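Sugar ABC transporter substrate-binding protein, BlMnBP1 (Bifidobacterium animalis subsp. lactis ATCC 27673, PDB 6I5R) binds mannobiose and probably other manno-oligosaccharides outside the cell, and probably delivers them to an ABC transporter for uptake. Local coordinates at residues A[68-73]-A[337-342]. Sequence-based numbering, arbitrary orientation.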
loop_
_atom_site.group_PDB
_atom_site.type_symbol
_atom_site.label_atom_id
_atom_site.label_comp_id
_atom_site.label_asym_id
_atom_site.label_seq_id
_atom_site.Cartn_x
_atom_site.Cartn_y
_atom_site.Cartn_z
ATOM N N LYS A 68 17.861 -1.155 23.666
ATOM C CA LYS A 68 18.522 -2.170 24.479
ATOM C C LYS A 68 19.717 -2.752 23.744
ATOM O O LYS A 68 20.710 -3.160 24.371
ATOM C CB LYS A 68 17.537 -3.272 24.858
ATOM C CG LYS A 68 16.272 -2.761 25.605
ATOM C CD LYS A 68 15.448 -3.908 26.112
ATOM C CE LYS A 68 13.976 -3.560 26.238
ATOM N NZ LYS A 68 13.716 -2.579 27.298
ATOM N N MET A 69 19.652 -2.775 22.410
ATOM C CA MET A 69 20.728 -3.316 21.597
ATOM C C MET A 69 21.717 -2.243 21.157
ATOM O O MET A 69 22.927 -2.519 21.105
ATOM C CB MET A 69 20.137 -4.049 20.387
ATOM C CG MET A 69 21.191 -4.724 19.518
ATOM S SD MET A 69 20.506 -5.467 18.024
ATOM C CE MET A 69 19.391 -6.710 18.692
ATOM N N TYR A 70 21.241 -1.021 20.885
ATOM C CA TYR A 70 22.084 0.097 20.463
ATOM C C TYR A 70 21.688 1.311 21.282
ATOM O O TYR A 70 20.907 2.156 20.824
ATOM C CB TYR A 70 21.946 0.412 18.973
ATOM C CG TYR A 70 22.588 -0.597 18.056
ATOM C CD1 TYR A 70 23.931 -0.500 17.707
ATOM C CD2 TYR A 70 21.852 -1.655 17.539
ATOM C CE1 TYR A 70 24.534 -1.432 16.868
ATOM C CE2 TYR A 70 22.434 -2.576 16.693
ATOM C CZ TYR A 70 23.775 -2.458 16.359
ATOM O OH TYR A 70 24.354 -3.380 15.521
ATOM N N PRO A 71 22.212 1.435 22.504
ATOM C CA PRO A 71 21.756 2.530 23.382
ATOM C C PRO A 71 22.213 3.898 22.926
ATOM O O PRO A 71 21.595 4.903 23.293
ATOM C CB PRO A 71 22.345 2.153 24.752
ATOM C CG PRO A 71 23.472 1.181 24.434
ATOM C CD PRO A 71 22.974 0.410 23.244
ATOM N N ASN A 72 23.260 3.985 22.116
ATOM C CA ASN A 72 23.781 5.282 21.711
ATOM C C ASN A 72 23.332 5.705 20.321
ATOM O O ASN A 72 23.810 6.722 19.822
ATOM C CB ASN A 72 25.300 5.280 21.845
ATOM C CG ASN A 72 25.741 4.802 23.237
ATOM O OD1 ASN A 72 26.515 3.837 23.387
ATOM N ND2 ASN A 72 25.218 5.447 24.253
ATOM N N ILE A 73 22.396 4.985 19.713
ATOM C CA ILE A 73 21.723 5.449 18.512
ATOM C C ILE A 73 20.349 5.932 18.954
ATOM O O ILE A 73 19.424 5.132 19.153
ATOM C CB ILE A 73 21.625 4.365 17.442
ATOM C CG1 ILE A 73 23.001 3.991 16.915
ATOM C CG2 ILE A 73 20.714 4.850 16.276
ATOM C CD1 ILE A 73 22.975 2.897 15.878
ATOM N N SER A 337 21.416 4.513 10.484
ATOM C CA SER A 337 20.080 4.366 9.910
ATOM C C SER A 337 19.889 2.974 9.327
ATOM O O SER A 337 18.799 2.404 9.417
ATOM C CB SER A 337 19.860 5.428 8.832
ATOM O OG SER A 337 19.819 6.741 9.370
ATOM N N MET A 338 20.941 2.421 8.707
ATOM C CA MET A 338 20.824 1.101 8.086
ATOM C C MET A 338 20.744 0.012 9.147
ATOM O O MET A 338 20.039 -0.997 8.963
ATOM C CB MET A 338 21.997 0.855 7.127
ATOM C CG MET A 338 21.816 -0.380 6.274
ATOM S SD MET A 338 23.081 -0.609 4.980
ATOM C CE MET A 338 23.100 0.954 4.103
ATOM N N ILE A 339 21.436 0.218 10.270
ATOM C CA ILE A 339 21.268 -0.658 11.426
ATOM C C ILE A 339 19.826 -0.631 11.922
ATOM O O ILE A 339 19.218 -1.678 12.148
ATOM C CB ILE A 339 22.255 -0.260 12.536
ATOM C CG1 ILE A 339 23.679 -0.475 12.026
ATOM C CG2 ILE A 339 21.977 -1.036 13.806
ATOM C CD1 ILE A 339 24.782 0.001 12.972
ATOM N N PHE A 340 19.242 0.565 12.090
ATOM C CA PHE A 340 17.864 0.634 12.563
ATOM C C PHE A 340 16.894 -0.014 11.571
ATOM O O PHE A 340 15.954 -0.703 11.974
ATOM C CB PHE A 340 17.468 2.095 12.833
ATOM C CG PHE A 340 16.053 2.236 13.314
ATOM C CD1 PHE A 340 15.704 1.809 14.584
ATOM C CD2 PHE A 340 15.078 2.764 12.494
ATOM C CE1 PHE A 340 14.405 1.883 15.023
ATOM C CE2 PHE A 340 13.759 2.851 12.937
ATOM C CZ PHE A 340 13.434 2.419 14.205
ATOM N N VAL A 341 17.085 0.206 10.269
ATOM C CA VAL A 341 16.210 -0.449 9.297
ATOM C C VAL A 341 16.345 -1.962 9.399
ATOM O O VAL A 341 15.357 -2.703 9.379
ATOM C CB VAL A 341 16.521 0.046 7.872
ATOM C CG1 VAL A 341 15.829 -0.830 6.840
ATOM C CG2 VAL A 341 16.096 1.483 7.703
ATOM N N LYS A 342 17.569 -2.459 9.487
ATOM C CA LYS A 342 17.718 -3.902 9.572
ATOM C C LYS A 342 17.112 -4.430 10.864
ATOM O O LYS A 342 16.513 -5.514 10.879
ATOM C CB LYS A 342 19.187 -4.303 9.471
ATOM C CG LYS A 342 19.403 -5.816 9.367
ATOM C CD LYS A 342 20.784 -6.158 8.781
ATOM C CE LYS A 342 20.920 -7.630 8.439
ATOM N NZ LYS A 342 22.244 -7.925 7.810
#
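The first torsions of Y70 and I339 set up the contact: in Y70 CG lies anti to the carbonyl carbon (chi1 -73°), and in I339 the same setting of CG1 (chi1 -64°) turns the CG2 methyl anti to the backbone N, out toward the phenol ring. CG2 sits over one ring face, 3.6 Å from the centroid of the Y70 ring and 26° off its normal, which meets the criteria for a CH-pi contact. The methyl is displaced toward the rim: its shortest approach is 3.3 Å, from I339 CG2 to Y70 CE2, with Y70 CZ next at 3.4 Å, and the two side chains cross at about a right angle. I73 adds a looser apolar touch, its CD1 lying 4.5 Å from I339 CD1. A type I beta turn from Y70 to I73, closed by a weak bond from I73 N to Y70 O (3.4 Å), brings both side chains to the same helix. The phenol oxygen at the end of the ring has its own partners, hydrogen bonds with T32 O and G30 N, which tie the ring to the N-terminal segment. With an alanine at this position instead of Y70, the I339 methyl would probably lose its aromatic cover and T32 O its hydroxyl partner. Next to I339, F340 packs on I40 of strand 38-44. The turn links helix 59-69 to strand 73-79, the parallel neighbour of strand 38-44, and helix 331-346 packs against the turn through I339 and against strand 38-44 through F340: alpha/beta layering characteristic of a lobe of the periplasmic-binding-protein fold.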